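Local coordinates for hypothetical protein (Giardia lamblia, PDB 3I3F) that is of unknown function but belongs to the YjgF-like endoribonuclease L-PSP family, forms a trimer and can bind pentanoic acid, at residues S84-L89 against C117-R122. Sequence-based numbering, arbitrary orientation. Where two conformers were deposited one is given.
Sequences SLNIFL and CRCCVR. With LEA (pentanoic acid), chain D.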
ATOM      1  N   SER A  84      -0.720  -3.891   9.970  1.00  9.90           N
ATOM      2  CA  SER A  84       0.153  -3.813   8.807  1.00  9.73           C
ATOM      3  C   SER A  84       0.705  -2.402   8.627  1.00  9.41           C
ATOM      4  O   SER A  84       0.058  -1.423   9.006  1.00  9.21           O
ATOM      5  CB  SER A  84      -0.629  -4.231   7.558  1.00  9.78           C
ATOM      6  OG  SER A  84       0.194  -4.254   6.405  1.00 10.22           O
ATOM      7  N   LEU A  85       1.910  -2.312   8.070  1.00  9.22           N
ATOM      8  CA  LEU A  85       2.495  -1.034   7.666  1.00  9.26           C
ATOM      9  C   LEU A  85       3.484  -1.261   6.527  1.00  9.23           C
ATOM     10  O   LEU A  85       3.915  -2.389   6.287  1.00  9.20           O
ATOM     11  CB  LEU A  85       3.165  -0.326   8.853  1.00  9.34           C
ATOM     12  CG  LEU A  85       4.338  -1.002   9.570  1.00  9.64           C
ATOM     13  CD1 LEU A  85       5.622  -0.886   8.765  1.00 10.43           C
ATOM     14  CD2 LEU A  85       4.528  -0.385  10.947  1.00 10.71           C
ATOM     15  N   ASN A  86       3.807  -0.192   5.806  1.00  9.28           N
ATOM     16  CA  ASN A  86       4.798  -0.232   4.733  1.00  9.56           C
ATOM     17  C   ASN A  86       5.897   0.771   5.042  1.00  9.80           C
ATOM     18  O   ASN A  86       5.627   1.842   5.586  1.00  9.66           O
ATOM     19  CB  ASN A  86       4.196   0.173   3.384  1.00  9.55           C
ATOM     20  CG  ASN A  86       3.084  -0.747   2.896  1.00 10.09           C
ATOM     21  OD1 ASN A  86       2.438  -0.434   1.896  1.00 10.82           O
ATOM     22  ND2 ASN A  86       2.862  -1.869   3.571  1.00 11.00           N
ATOM     23  N   ILE A  87       7.125   0.438   4.663  1.00 10.00           N
ATOM     24  CA  ILE A  87       8.255   1.339   4.838  1.00 10.42           C
ATOM     25  C   ILE A  87       8.844   1.701   3.481  1.00 10.59           C
ATOM     26  O   ILE A  87       9.109   0.822   2.660  1.00 10.51           O
ATOM     27  CB  ILE A  87       9.354   0.694   5.697  1.00 10.47           C
ATOM     28  CG1 ILE A  87       8.814   0.346   7.088  1.00 11.37           C
ATOM     29  CG2 ILE A  87      10.557   1.629   5.823  1.00 10.79           C
ATOM     30  CD1 ILE A  87       9.502  -0.826   7.712  1.00 12.34           C
ATOM     31  N   PHE A  88       9.023   2.998   3.251  1.00 10.77           N
ATOM     32  CA  PHE A  88       9.819   3.488   2.135  1.00 11.29           C
ATOM     33  C   PHE A  88      11.088   4.097   2.712  1.00 11.49           C
ATOM     34  O   PHE A  88      11.025   5.055   3.481  1.00 11.56           O
ATOM     35  CB  PHE A  88       9.061   4.547   1.327  1.00 11.59           C
ATOM     36  CG  PHE A  88       7.962   3.993   0.460  1.00 12.57           C
ATOM     37  CD1 PHE A  88       8.247   3.085  -0.553  1.00 13.58           C
ATOM     38  CD2 PHE A  88       6.646   4.402   0.634  1.00 14.08           C
ATOM     39  CE1 PHE A  88       7.236   2.576  -1.363  1.00 14.29           C
ATOM     40  CE2 PHE A  88       5.631   3.901  -0.174  1.00 14.61           C
ATOM     41  CZ  PHE A  88       5.928   2.986  -1.172  1.00 14.75           C
ATOM     42  N   LEU A  89      12.234   3.520   2.366  1.00 11.80           N
ATOM     43  CA  LEU A  89      13.525   4.098   2.718  1.00 12.26           C
ATOM     44  C   LEU A  89      14.048   4.855   1.507  1.00 12.59           C
ATOM     45  O   LEU A  89      13.816   4.450   0.371  1.00 12.59           O
ATOM     46  CB  LEU A  89      14.517   3.009   3.127  1.00 12.37           C
ATOM     47  CG  LEU A  89      14.178   2.230   4.401  1.00 12.84           C
ATOM     48  CD1 LEU A  89      15.206   1.135   4.641  1.00 13.54           C
ATOM     49  CD2 LEU A  89      14.088   3.157   5.607  1.00 13.71           C
ATOM     50  N   CYS A 117       2.531  -7.003  10.147  1.00 10.03           N
ATOM     51  CA  CYS A 117       2.852  -7.229   8.746  1.00 10.13           C
ATOM     52  C   CYS A 117       3.638  -6.034   8.225  1.00 10.10           C
ATOM     53  O   CYS A 117       3.324  -4.884   8.542  1.00 10.01           O
ATOM     54  CB  CYS A 117       1.583  -7.433   7.923  1.00  9.98           C
ATOM     55  SG  CYS A 117       0.647  -8.907   8.388  1.00 10.73           S
ATOM     56  N   ARG A 118       4.675  -6.316   7.445  1.00 10.16           N
ATOM     57  CA  ARG A 118       5.592  -5.285   6.992  1.00 10.45           C
ATOM     58  C   ARG A 118       6.105  -5.577   5.594  1.00 10.37           C
ATOM     59  O   ARG A 118       6.237  -6.734   5.196  1.00  9.88           O
ATOM     60  CB  ARG A 118       6.781  -5.199   7.952  1.00 10.69           C
ATOM     61  CG  ARG A 118       7.564  -3.909   7.863  1.00 11.86           C
ATOM     62  CD  ARG A 118       8.841  -3.968   8.694  1.00 12.00           C
ATOM     63  NE  ARG A 118      10.033  -4.163   7.869  1.00 11.98           N
ATOM     64  CZ  ARG A 118      11.274  -3.836   8.231  1.00 11.98           C
ATOM     65  NH1 ARG A 118      11.521  -3.285   9.416  1.00 11.90           N
ATOM     66  NH2 ARG A 118      12.282  -4.050   7.395  1.00 12.29           N
ATOM     67  N   CYS A 119       6.368  -4.513   4.847  1.00 10.55           N
ATOM     68  CA  CYS A 119       7.239  -4.584   3.685  1.00 11.07           C
ATOM     69  C   CYS A 119       8.133  -3.355   3.713  1.00 11.13           C
ATOM     70  O   CYS A 119       7.841  -2.378   4.409  1.00 10.68           O
ATOM     71  CB  CYS A 119       6.440  -4.670   2.381  1.00 11.04           C
ATOM     72  SG  CYS A 119       5.452  -3.217   1.983  1.00 12.71           S
ATOM     73  N   CYS A 120       9.235  -3.419   2.978  1.00 11.79           N
ATOM     74  CA  CYS A 120      10.217  -2.346   2.975  1.00 12.51           C
ATOM     75  C   CYS A 120      10.943  -2.320   1.640  1.00 12.94           C
ATOM     76  O   CYS A 120      11.566  -3.308   1.247  1.00 13.41           O
ATOM     77  CB  CYS A 120      11.219  -2.539   4.115  1.00 12.42           C
ATOM     78  SG  CYS A 120      12.396  -1.179   4.310  1.00 13.83           S
ATOM     79  N   VAL A 121      10.841  -1.197   0.938  1.00 13.45           N
ATOM     80  CA  VAL A 121      11.545  -1.009  -0.326  1.00 13.93           C
ATOM     81  C   VAL A 121      12.135   0.390  -0.380  1.00 14.20           C
ATOM     82  O   VAL A 121      11.752   1.265   0.402  1.00 14.20           O
ATOM     83  CB  VAL A 121      10.611  -1.203  -1.541  1.00 14.04           C
ATOM     84  CG1 VAL A 121      10.000  -2.600  -1.531  1.00 14.43           C
ATOM     85  CG2 VAL A 121       9.524  -0.136  -1.562  1.00 14.21           C
ATOM     86  N   ARG A 122      13.070   0.589  -1.304  1.00 14.44           N
ATOM     87  CA  ARG A 122      13.686   1.894  -1.529  0.50 14.63           C
ATOM     88  C   ARG A 122      12.864   2.687  -2.536  1.00 14.71           C
ATOM     89  O   ARG A 122      12.343   2.121  -3.498  1.00 14.96           O
ATOM     90  CB  ARG A 122      15.111   1.747  -2.065  0.50 14.66           C
ATOM     91  CG  ARG A 122      16.053   0.938  -1.197  0.50 14.86           C
ATOM     92  CD  ARG A 122      16.174   1.515   0.196  0.50 14.96           C
ATOM     93  NE  ARG A 122      17.346   0.999   0.895  0.50 15.02           N
ATOM     94  CZ  ARG A 122      18.549   1.563   0.849  0.50 15.11           C
ATOM     95  NH1 ARG A 122      19.563   1.026   1.515  0.50 15.20           N
ATOM     96  NH2 ARG A 122      18.739   2.667   0.139  0.50 15.19           N
TER
HETATM   97  C2  LEA D 142      10.831  -6.253   5.038  1.00 18.21           C
HETATM   98  O2  LEA D 142      11.983  -5.803   5.223  1.00 17.60           O
HETATM   99  C3  LEA D 142      10.638  -7.556   4.293  1.00 19.01           C
HETATM  100  C4  LEA D 142      11.925  -8.039   3.626  1.00 19.70           C
HETATM  101  C5  LEA D 142      11.839  -9.510   3.225  1.00 20.06           C
HETATM  102  C6  LEA D 142      10.528  -9.840   2.543  1.00 20.44           C
HETATM  103  O1  LEA D 142       9.814  -5.659   5.458  1.00 17.20           O
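Strands 84-89 and 117-122 run parallel, the axes of the two segments 14° apart, and helix 95-108 makes the crossover of this beta-alpha-beta unit. Four backbone bonds tie them. Leu85, Ile87 and Leu89 donate N-H to carbonyls of Cys117, Cys119 and Val121, and Val121 N returns one to Ile87 O. On the helix-facing side, Arg118 is the central group. Its CG stands anti to the backbone N (chi1 -161°) and lies beside Leu85 CD1. The chain then bends at chi3 and turns the guanidinium over the tip of Ile87. Ile87 CD1 sits 3.2 Å above that plane, toward its rim, and also touches Arg118 CD. The edge of the same group faces the pentanoic acid carboxylate. Arg118 NE reaches LEA O1 at 2.8 Å, nearly straight at 168°, while Arg118 NH2 reaches LEA O2, also at 2.8 Å. Asn102 accepts a further bond from NH2, Tyr105 adds a cation-pi contact, and Asn28 of a neighbouring subunit packs alongside. Further along, Cys120 SG, anti to its backbone N, meets Ile87 CG2 and Leu89 CD1, both at 3.7 Å. Arg122 CD rests against Leu89 CB, and the guanidinium forms a salt bridge with Glu98. The other face carries Asn86, Phe88, Cys119 and Val121. Cys119 SG, in the crowded position between backbone N and carbonyl carbon, closely approaches Asn86 ND2 (3.3 Å). ND2 is hydrogen-bonded to Leu85 O, from above that carbonyl plane. Asn86 OD1 accepts from Asn135 of its own chain and of a neighbouring subunit, whose Val134 and Leu125 pack on Cys119 and Val121. Phe88 and Val121 lie side by side, ring CE1 to CG2 at 3.6 Å. The two-pronged grip is consistent with a small-carboxylate site, as in other YjgF-like proteins, where arginine's charge would probably favour the ionised acid; the natural ligand is unknown.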